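Local coordinates for protein peptidase S8 and S53, subtilisin, kexin, sedolisin (PDB 4KG7) that is a mycosin serine protease of the subtilase family, probably cleaving protein substrates in the ESX-3 type VII secretion system, at residues L180-A186 with V246-I251. Numbering follows the deposited sequence.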
loop_
_atom_site.group_PDB
_atom_site.type_symbol
_atom_site.label_atom_id
_atom_site.label_comp_id
_atom_site.label_asym_id
_atom_site.label_seq_id
_atom_site.Cartn_x
_atom_site.Cartn_y
_atom_site.Cartn_z
ATOM N N LEU A 180 4.560 -0.802 -0.428
ATOM C CA LEU A 180 5.961 -0.445 -0.584
ATOM C C LEU A 180 6.100 0.854 -1.363
ATOM O O LEU A 180 5.264 1.171 -2.216
ATOM C CB LEU A 180 6.722 -1.570 -1.280
ATOM C CG LEU A 180 6.708 -2.957 -0.602
ATOM C CD1 LEU A 180 7.399 -4.016 -1.458
ATOM C CD2 LEU A 180 7.286 -2.830 0.788
ATOM N N VAL A 181 7.159 1.593 -1.064
ATOM C CA VAL A 181 7.418 2.917 -1.630
ATOM C C VAL A 181 8.857 2.977 -2.124
ATOM O O VAL A 181 9.783 2.521 -1.438
ATOM C CB VAL A 181 7.275 4.009 -0.538
ATOM C CG1 VAL A 181 7.599 5.401 -1.051
ATOM C CG2 VAL A 181 5.880 3.982 0.054
ATOM N N THR A 182 9.048 3.580 -3.288
ATOM C CA THR A 182 10.348 3.983 -3.777
ATOM C C THR A 182 10.339 5.490 -4.001
ATOM O O THR A 182 9.384 6.017 -4.568
ATOM C CB THR A 182 10.685 3.268 -5.101
ATOM O OG1 THR A 182 10.662 1.853 -4.859
ATOM C CG2 THR A 182 12.038 3.709 -5.657
ATOM N N CYS A 183 11.394 6.182 -3.573
ATOM C CA CYS A 183 11.499 7.606 -3.801
ATOM C C CYS A 183 12.724 7.894 -4.629
ATOM O O CYS A 183 13.719 7.164 -4.539
ATOM C CB CYS A 183 11.588 8.382 -2.495
ATOM S SG CYS A 183 10.009 8.394 -1.571
ATOM N N LEU A 184 12.625 8.920 -5.476
ATOM C CA LEU A 184 13.771 9.418 -6.227
ATOM C C LEU A 184 13.847 10.922 -6.114
ATOM O O LEU A 184 12.834 11.599 -6.038
ATOM C CB LEU A 184 13.646 9.056 -7.706
ATOM C CG LEU A 184 14.145 7.654 -8.074
ATOM C CD1 LEU A 184 13.911 7.417 -9.552
ATOM C CD2 LEU A 184 15.615 7.484 -7.737
ATOM N N PRO A 185 15.060 11.467 -6.119
ATOM C CA PRO A 185 15.112 12.907 -6.137
ATOM C C PRO A 185 14.529 13.427 -7.457
ATOM O O PRO A 185 14.634 12.767 -8.499
ATOM C CB PRO A 185 16.618 13.210 -6.007
ATOM C CG PRO A 185 17.296 11.971 -6.433
ATOM C CD PRO A 185 16.394 10.842 -6.071
ATOM N N ALA A 186 13.907 14.598 -7.399
ATOM C CA ALA A 186 13.214 15.175 -8.543
ATOM C C ALA A 186 14.180 15.422 -9.694
ATOM O O ALA A 186 13.846 15.120 -10.833
ATOM C CB ALA A 186 12.500 16.457 -8.146
ATOM N N VAL A 246 8.267 20.133 -5.779
ATOM C CA VAL A 246 8.638 18.771 -5.375
ATOM C C VAL A 246 10.133 18.526 -5.520
ATOM O O VAL A 246 10.712 18.852 -6.557
ATOM C CB VAL A 246 7.853 17.728 -6.185
ATOM C CG1 VAL A 246 8.433 16.336 -6.011
ATOM C CG2 VAL A 246 6.408 17.753 -5.713
ATOM N N THR A 247 10.739 17.966 -4.471
ATOM C CA THR A 247 12.141 17.569 -4.487
ATOM C C THR A 247 12.316 16.050 -4.382
ATOM O O THR A 247 13.388 15.543 -4.731
ATOM C CB THR A 247 12.922 18.225 -3.336
ATOM O OG1 THR A 247 12.381 17.805 -2.065
ATOM C CG2 THR A 247 12.897 19.721 -3.429
ATOM N N SER A 248 11.294 15.351 -3.866
ATOM C CA SER A 248 11.377 13.911 -3.625
ATOM C C SER A 248 10.112 13.280 -4.164
ATOM O O SER A 248 9.018 13.597 -3.688
ATOM C CB SER A 248 11.468 13.670 -2.121
ATOM O OG SER A 248 11.580 12.297 -1.794
ATOM N N VAL A 249 10.275 12.440 -5.173
ATOM C CA VAL A 249 9.151 11.823 -5.889
ATOM C C VAL A 249 8.830 10.476 -5.269
ATOM O O VAL A 249 9.691 9.615 -5.206
ATOM C CB VAL A 249 9.471 11.641 -7.378
ATOM C CG1 VAL A 249 8.363 10.901 -8.112
ATOM C CG2 VAL A 249 9.714 13.003 -8.028
ATOM N N SER A 250 7.593 10.318 -4.826
ATOM C CA SER A 250 7.144 9.054 -4.256
ATOM C C SER A 250 6.443 8.227 -5.332
ATOM O O SER A 250 5.505 8.696 -5.959
ATOM C CB SER A 250 6.185 9.319 -3.111
ATOM O OG SER A 250 5.678 8.115 -2.571
ATOM N N ILE A 251 6.944 7.021 -5.547
ATOM C CA ILE A 251 6.546 6.128 -6.637
ATOM C C ILE A 251 5.866 4.893 -6.037
ATOM O O ILE A 251 6.426 4.225 -5.159
ATOM C CB ILE A 251 7.787 5.720 -7.463
ATOM C CG1 ILE A 251 8.566 6.950 -7.975
ATOM C CG2 ILE A 251 7.398 4.856 -8.634
ATOM C CD1 ILE A 251 10.033 6.689 -8.204
#
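Thr182 pairs with Ile251, and Leu184 with Val249, in a two-stranded antiparallel ribbon. Each pair is hydrogen-bonded in both directions. Thr182 N to Ile251 O is the longest of these bonds at 3.3 Å. Val249 N to Leu184 O is shorter, 2.8 Å. A fifth bond, Ala186 N to Thr247 O at 2.9 Å, continues the ladder past the strands. Between the hydrogen-bonded pairs, Cys183 CA comes to 3.0 Å from Val249 O, a CA-H...O contact.

Thr182, Leu184, Val249 and Ile251 lie on one face. Ile251 CB is 3.3 Å from Thr182 O. Its CG1 stands beside its own backbone N (chi1 -55°), which carries CD1 over Thr182 O to meet Leu184 CD1 at 4.2 Å. The two side chains cross at an angle. Helix 150-170 packs on the Thr182 and Leu184 part of this face, and its Asp157 is hydrogen-bonded to Thr182 OG1.

Cys183, Pro185, Ser248 and Ser250 lie on the other face. Ser250 OG, anti to its backbone N (chi1 177°), lies 3.7 Å from Val181 CG1 and bonds to Ala214 O. Ser248 OG bonds to the backbone N of Glu228. Cys227, the residue before Glu228, is disulfide-bonded to Cys183.

The ribbon is separate from the seven-stranded parallel sheet of the subtilisin fold. At its start, the Leu180 side chain is near the predicted catalytic His104 and Asp73. Backbone bonds thus set the register and apolar contacts fill one face, while the disulfide and the Ser248 bond hold the other to the neighbouring loop.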